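Local coordinates for protein Rep (Escherichia coli, PDB 3VW4) that binds the replication origin of plasmid ColE2-P9 through its DNA-binding domain and unwinds the duplex there, as the plasmid's initiator-primase, at a contact of chain A with DNA. Coordinates in Å, arbitrary orientation; residue numbers count along the deposited sequence, not the author numbering.

Contact 1: a contact of chain A with DNA. Residues 98-99, 102-103, 105. With nucleotides of chain B.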
# COMPACT_ATOMS: atom_id res chain seq x y z
N ALA A 98 -0.04 -26.24 -10.58
CA ALA A 98 -1.23 -27.02 -11.05
C ALA A 98 -2.26 -27.12 -9.94
O ALA A 98 -1.87 -27.21 -8.79
CB ALA A 98 -0.83 -28.40 -11.54
N VAL A 99 -3.55 -27.08 -10.27
CA VAL A 99 -4.57 -27.21 -9.22
C VAL A 99 -4.87 -28.69 -9.08
O VAL A 99 -5.09 -29.34 -10.09
CB VAL A 99 -5.85 -26.35 -9.47
CG1 VAL A 99 -6.24 -26.32 -10.93
CG2 VAL A 99 -7.03 -26.81 -8.62
N SER A 102 -8.08 -31.02 -10.73
CA SER A 102 -8.48 -30.80 -12.14
C SER A 102 -8.16 -32.00 -13.07
O SER A 102 -7.14 -32.71 -12.88
CB SER A 102 -7.73 -29.59 -12.69
OG SER A 102 -6.33 -29.89 -12.80
N ALA A 103 -8.99 -32.18 -14.10
CA ALA A 103 -8.75 -33.18 -15.15
C ALA A 103 -7.29 -33.20 -15.59
O ALA A 103 -6.67 -34.25 -15.63
CB ALA A 103 -9.65 -32.93 -16.35
N SER A 105 -4.83 -32.48 -13.86
CA SER A 105 -3.95 -32.97 -12.79
C SER A 105 -4.16 -34.43 -12.39
O SER A 105 -3.20 -35.16 -12.19
CB SER A 105 -4.04 -32.08 -11.57
OG SER A 105 -3.41 -30.85 -11.83
P DC B 13 0.99 -24.34 -15.53
OP1 DC B 13 1.79 -25.25 -14.66
OP2 DC B 13 1.06 -24.41 -17.02
O5' DC B 13 -0.55 -24.46 -15.15
C5' DC B 13 -0.95 -24.33 -13.78
C4' DC B 13 -2.32 -23.69 -13.74
O4' DC B 13 -2.29 -22.50 -14.54
C3' DC B 13 -3.40 -24.53 -14.39
O3' DC B 13 -3.82 -25.54 -13.48
C2' DC B 13 -4.45 -23.49 -14.74
C1' DC B 13 -3.61 -22.25 -15.02
N1 DC B 13 -3.49 -21.81 -16.43
C2 DC B 13 -4.61 -21.27 -17.07
O2 DC B 13 -5.70 -21.25 -16.47
N3 DC B 13 -4.49 -20.81 -18.34
C4 DC B 13 -3.30 -20.87 -18.96
N4 DC B 13 -3.23 -20.42 -20.21
C5 DC B 13 -2.15 -21.41 -18.32
C6 DC B 13 -2.28 -21.86 -17.07
P DT B 14 -4.12 -27.00 -14.09
OP1 DT B 14 -4.33 -27.79 -12.85
OP2 DT B 14 -3.05 -27.40 -15.07
O5' DT B 14 -5.47 -26.69 -14.89
C5' DT B 14 -6.68 -26.42 -14.18
C4' DT B 14 -7.68 -25.85 -15.14
O4' DT B 14 -7.07 -24.76 -15.86
C3' DT B 14 -8.13 -26.80 -16.24
O3' DT B 14 -9.12 -27.72 -15.73
C2' DT B 14 -8.61 -25.84 -17.32
C1' DT B 14 -7.71 -24.62 -17.13
N1 DT B 14 -6.65 -24.42 -18.13
C2 DT B 14 -6.91 -23.76 -19.31
O2 DT B 14 -8.03 -23.39 -19.64
N3 DT B 14 -5.81 -23.55 -20.10
C4 DT B 14 -4.51 -23.96 -19.85
O4 DT B 14 -3.62 -23.72 -20.66
C5 DT B 14 -4.31 -24.62 -18.58
C7 DT B 14 -2.93 -25.06 -18.19
C6 DT B 14 -5.37 -24.79 -17.78
P DG B 15 -9.30 -29.25 -16.21
OP1 DG B 15 -9.98 -29.99 -15.12
OP2 DG B 15 -8.05 -29.80 -16.82
O5' DG B 15 -10.37 -28.99 -17.36
C5' DG B 15 -11.69 -28.56 -17.00
C4' DG B 15 -12.35 -28.05 -18.26
O4' DG B 15 -11.38 -27.21 -18.93
C3' DG B 15 -12.71 -29.15 -19.25
O3' DG B 15 -13.87 -28.82 -20.01
C2' DG B 15 -11.49 -29.20 -20.16
C1' DG B 15 -11.11 -27.73 -20.22
N9 DG B 15 -9.71 -27.44 -20.53
C8 DG B 15 -8.60 -27.92 -19.88
N7 DG B 15 -7.48 -27.42 -20.35
C5 DG B 15 -7.89 -26.55 -21.35
C6 DG B 15 -7.13 -25.72 -22.22
O6 DG B 15 -5.90 -25.59 -22.29
N1 DG B 15 -7.95 -25.00 -23.09
C2 DG B 15 -9.32 -25.06 -23.11
N2 DG B 15 -9.93 -24.28 -24.02
N3 DG B 15 -10.04 -25.82 -22.31
C4 DG B 15 -9.27 -26.55 -21.47
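Val99 and Ser102 meet on one phosphate oxygen, OP1 of DT14, and this is where the contact is tight. They lie in the loop leading into helix 103-106, in the C-terminal part that probably holds the helix-turn-helix, and grip the phosphate backbone of the duplex. The backbone N of Val99 donates to that oxygen at 2.8 Å, bending to 147° at the hydrogen, and the hydroxyl OG of Ser102 donates to it at 2.9 Å. Both are neutral donors, one from the main chain and one from a short side chain. Ser102 can do this because its OG sits between its own backbone N and carbonyl carbon (chi1 68°), turned toward the phosphate while CB lies along the DT14 sugar, 3.7 Å from C5'. Val99 adds apolar cover: CG1 points at the same DT14 C5', whereas CG2 turns the other way, anti to the backbone N.

Behind this first shell, the carbonyl O of Val99 accepts from two hydroxyls. Ser102 OG reaches it at 3.0 Å, tilted modestly from the carbonyl plane, and Ser105 OG approaches from above that plane. This cross-bracing ties the stretch around Val99 to the start of helix 103-106 and probably fixes how the Ser102 hydroxyl is turned; Ser105 itself makes a weak approach to the phosphate.

The Ala98 side is looser. Ala98 lies against the DT14 phosphate and the DC13 sugar by contact alone, its CA 3.8 Å from C5' of DC13. Ala103 is a second point of close contact, at the first residue of the short helix, where the helix dipole may favour an anion; its methyl lies against the DG15 phosphate oxygens. The three nucleotides are base-paired, and all the bonds here go to the backbone, so the patch should read the course of the strand more than its sequence. The Ala103 N to DG15 OP1 bond measures 2.6 Å and bends to 126° at the hydrogen.

Contact 2: a contact of chain A with DNA. Residues 10, 14, 62, 65-66, 69. With nucleotides of chain B.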
# COMPACT_ATOMS: atom_id res chain seq x y z
N ASN A 10 12.63 16.58 15.79
CA ASN A 10 12.01 16.98 14.56
C ASN A 10 12.00 15.80 13.57
O ASN A 10 10.94 15.37 13.10
CB ASN A 10 12.61 18.26 14.00
CG ASN A 10 11.86 18.73 12.78
OD1 ASN A 10 11.84 18.04 11.72
ND2 ASN A 10 11.24 19.91 12.89
N PHE A 14 8.97 13.98 11.86
CA PHE A 14 8.73 14.11 10.42
C PHE A 14 8.71 12.73 9.81
O PHE A 14 7.96 12.43 8.96
CB PHE A 14 9.85 14.95 9.80
CG PHE A 14 9.87 14.94 8.30
CD1 PHE A 14 8.91 15.62 7.56
CD2 PHE A 14 10.80 14.21 7.61
CE1 PHE A 14 8.91 15.59 6.17
CE2 PHE A 14 10.78 14.18 6.23
CZ PHE A 14 9.84 14.87 5.51
N ILE A 62 6.07 21.16 11.17
CA ILE A 62 6.38 19.87 10.59
C ILE A 62 5.11 19.30 9.92
O ILE A 62 5.12 18.67 8.83
CB ILE A 62 7.20 18.85 11.50
CG1 ILE A 62 6.45 17.62 11.70
CG2 ILE A 62 7.77 19.33 12.85
CD1 ILE A 62 6.81 16.78 10.56
N SER A 65 4.29 21.03 6.51
CA SER A 65 5.16 20.45 5.53
C SER A 65 4.59 19.16 4.95
O SER A 65 4.52 19.02 3.73
CB SER A 65 6.51 20.16 6.15
OG SER A 65 7.43 19.86 5.10
N ILE A 66 4.17 18.22 5.81
CA ILE A 66 3.75 16.92 5.31
C ILE A 66 2.45 17.08 4.51
O ILE A 66 2.21 16.42 3.45
CB ILE A 66 3.60 15.92 6.46
CG1 ILE A 66 4.98 15.79 7.13
CG2 ILE A 66 3.11 14.59 5.95
CD1 ILE A 66 5.02 14.93 8.37
N TYR A 69 2.91 18.75 1.03
CA TYR A 69 3.50 17.82 0.09
C TYR A 69 2.51 16.75 -0.31
O TYR A 69 2.26 16.57 -1.50
CB TYR A 69 4.76 17.24 0.70
CG TYR A 69 5.59 16.35 -0.11
CD1 TYR A 69 5.34 14.98 -0.19
CD2 TYR A 69 6.70 16.86 -0.80
CE1 TYR A 69 6.16 14.14 -0.98
CE2 TYR A 69 7.51 16.03 -1.58
CZ TYR A 69 7.24 14.68 -1.64
OH TYR A 69 8.08 13.86 -2.35
P DG B 1 11.34 19.75 1.60
OP1 DG B 1 11.86 21.13 1.90
OP2 DG B 1 9.91 19.57 1.10
O5' DG B 1 12.38 18.76 0.88
C5' DG B 1 13.77 18.64 1.25
C4' DG B 1 13.97 17.53 2.26
O4' DG B 1 13.56 17.98 3.57
C3' DG B 1 13.24 16.21 2.00
O3' DG B 1 14.23 15.19 1.82
C2' DG B 1 12.49 15.91 3.29
C1' DG B 1 12.98 16.91 4.31
N9 DG B 1 11.94 17.51 5.14
C8 DG B 1 10.86 18.23 4.70
N7 DG B 1 10.15 18.72 5.68
C5 DG B 1 10.82 18.33 6.83
C6 DG B 1 10.50 18.52 8.20
O6 DG B 1 9.55 19.13 8.69
N1 DG B 1 11.44 17.94 9.04
C2 DG B 1 12.54 17.24 8.61
N2 DG B 1 13.32 16.75 9.59
N3 DG B 1 12.83 17.01 7.34
C4 DG B 1 11.96 17.61 6.51
P DA B 2 14.06 14.21 0.61
OP1 DA B 2 15.30 13.45 0.55
OP2 DA B 2 13.62 15.15 -0.48
O5' DA B 2 12.95 13.04 0.74
C5' DA B 2 12.81 12.17 1.90
C4' DA B 2 11.61 11.25 1.73
O4' DA B 2 10.35 11.89 2.11
C3' DA B 2 11.33 10.76 0.32
O3' DA B 2 10.49 9.65 0.47
C2' DA B 2 10.52 11.92 -0.25
C1' DA B 2 9.67 12.34 0.94
N9 DA B 2 9.38 13.77 1.12
C8 DA B 2 10.07 14.88 0.72
N7 DA B 2 9.51 16.01 1.11
C5 DA B 2 8.44 15.60 1.88
C6 DA B 2 7.49 16.31 2.64
N6 DA B 2 7.45 17.65 2.72
N1 DA B 2 6.55 15.60 3.29
C2 DA B 2 6.55 14.27 3.17
N3 DA B 2 7.40 13.49 2.51
C4 DA B 2 8.34 14.22 1.89
O HOH W 1 10.23 21.30 10.10
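Two helices of the N-terminal part, 7-24 and 56-73, form a site for two unpaired bases at the start of chain B; both belong to the primase C-terminal 1 (PriCT-1) region that runs through them. Helix 7-24 supplies Asn10 and Phe14, and helix 56-73 supplies Ser65 and Tyr69.

DG1 lies flat on Phe14: the rings are 4° from parallel, and the six-membered ring centroids are 3.5 Å apart. The phenyl is carried under the base by a side chain that extends away from the backbone N (chi1 169°). At the Watson-Crick edge, the amide oxygen OD1 of Asn10 accepts from N1 at 2.7 Å and from the exocyclic N2 at 2.9 Å. The N1 donor lies in the carbonyl plane, while N2 is tilted 27° from it. This paired donor pattern belongs to guanine, so the oxygen takes over part of the role of a cytosine partner. The amide nitrogen ND2 faces a water that also meets O6. Across the base, Ser65 OG donates to N7 on the Hoogsteen edge at 3.0 Å, so both edges are engaged while the ring stays stacked.

DA2 is turned steeply against DG1's support, its plane meeting the edge of the Phe14 ring. Its own stacking partner is Tyr69, whose ring runs nearly parallel to the adenine with C5 over its centre; CG meets C6 at 3.3 Å. With a leucine in place of Tyr69 the flat surface is gone, and the adenine would probably be freer to turn. The polar contacts to DA2 described here are weak: N6 makes weak bonds to the O and OG of Ser65, while the CA of Ile66 abuts N1. Each base stacks on an aromatic ring, which may make up for the lost duplex stacking, as suits a protein that unwinds DNA. The phenol OH of Tyr69 lies over the glycosidic end of DA2, 3.8 Å from C2'.

About 53 Å separates the C-alpha centres of contact 1 and contact 2, and they share no residue or helix. Both nevertheless touch chain B: contact 2 takes its first two nucleotides, which are unpaired, and contact 1 takes paired nucleotides 13 to 15. Helix 76-92 lies between them in the chain. The domain therefore stretches along the origin, holding duplex backbone toward its C-terminal side and unpaired bases toward its N-terminal side. Such a split fits a single protein that anchors on double-stranded DNA while keeping opened bases apart, although the structure alone does not show the order of these steps.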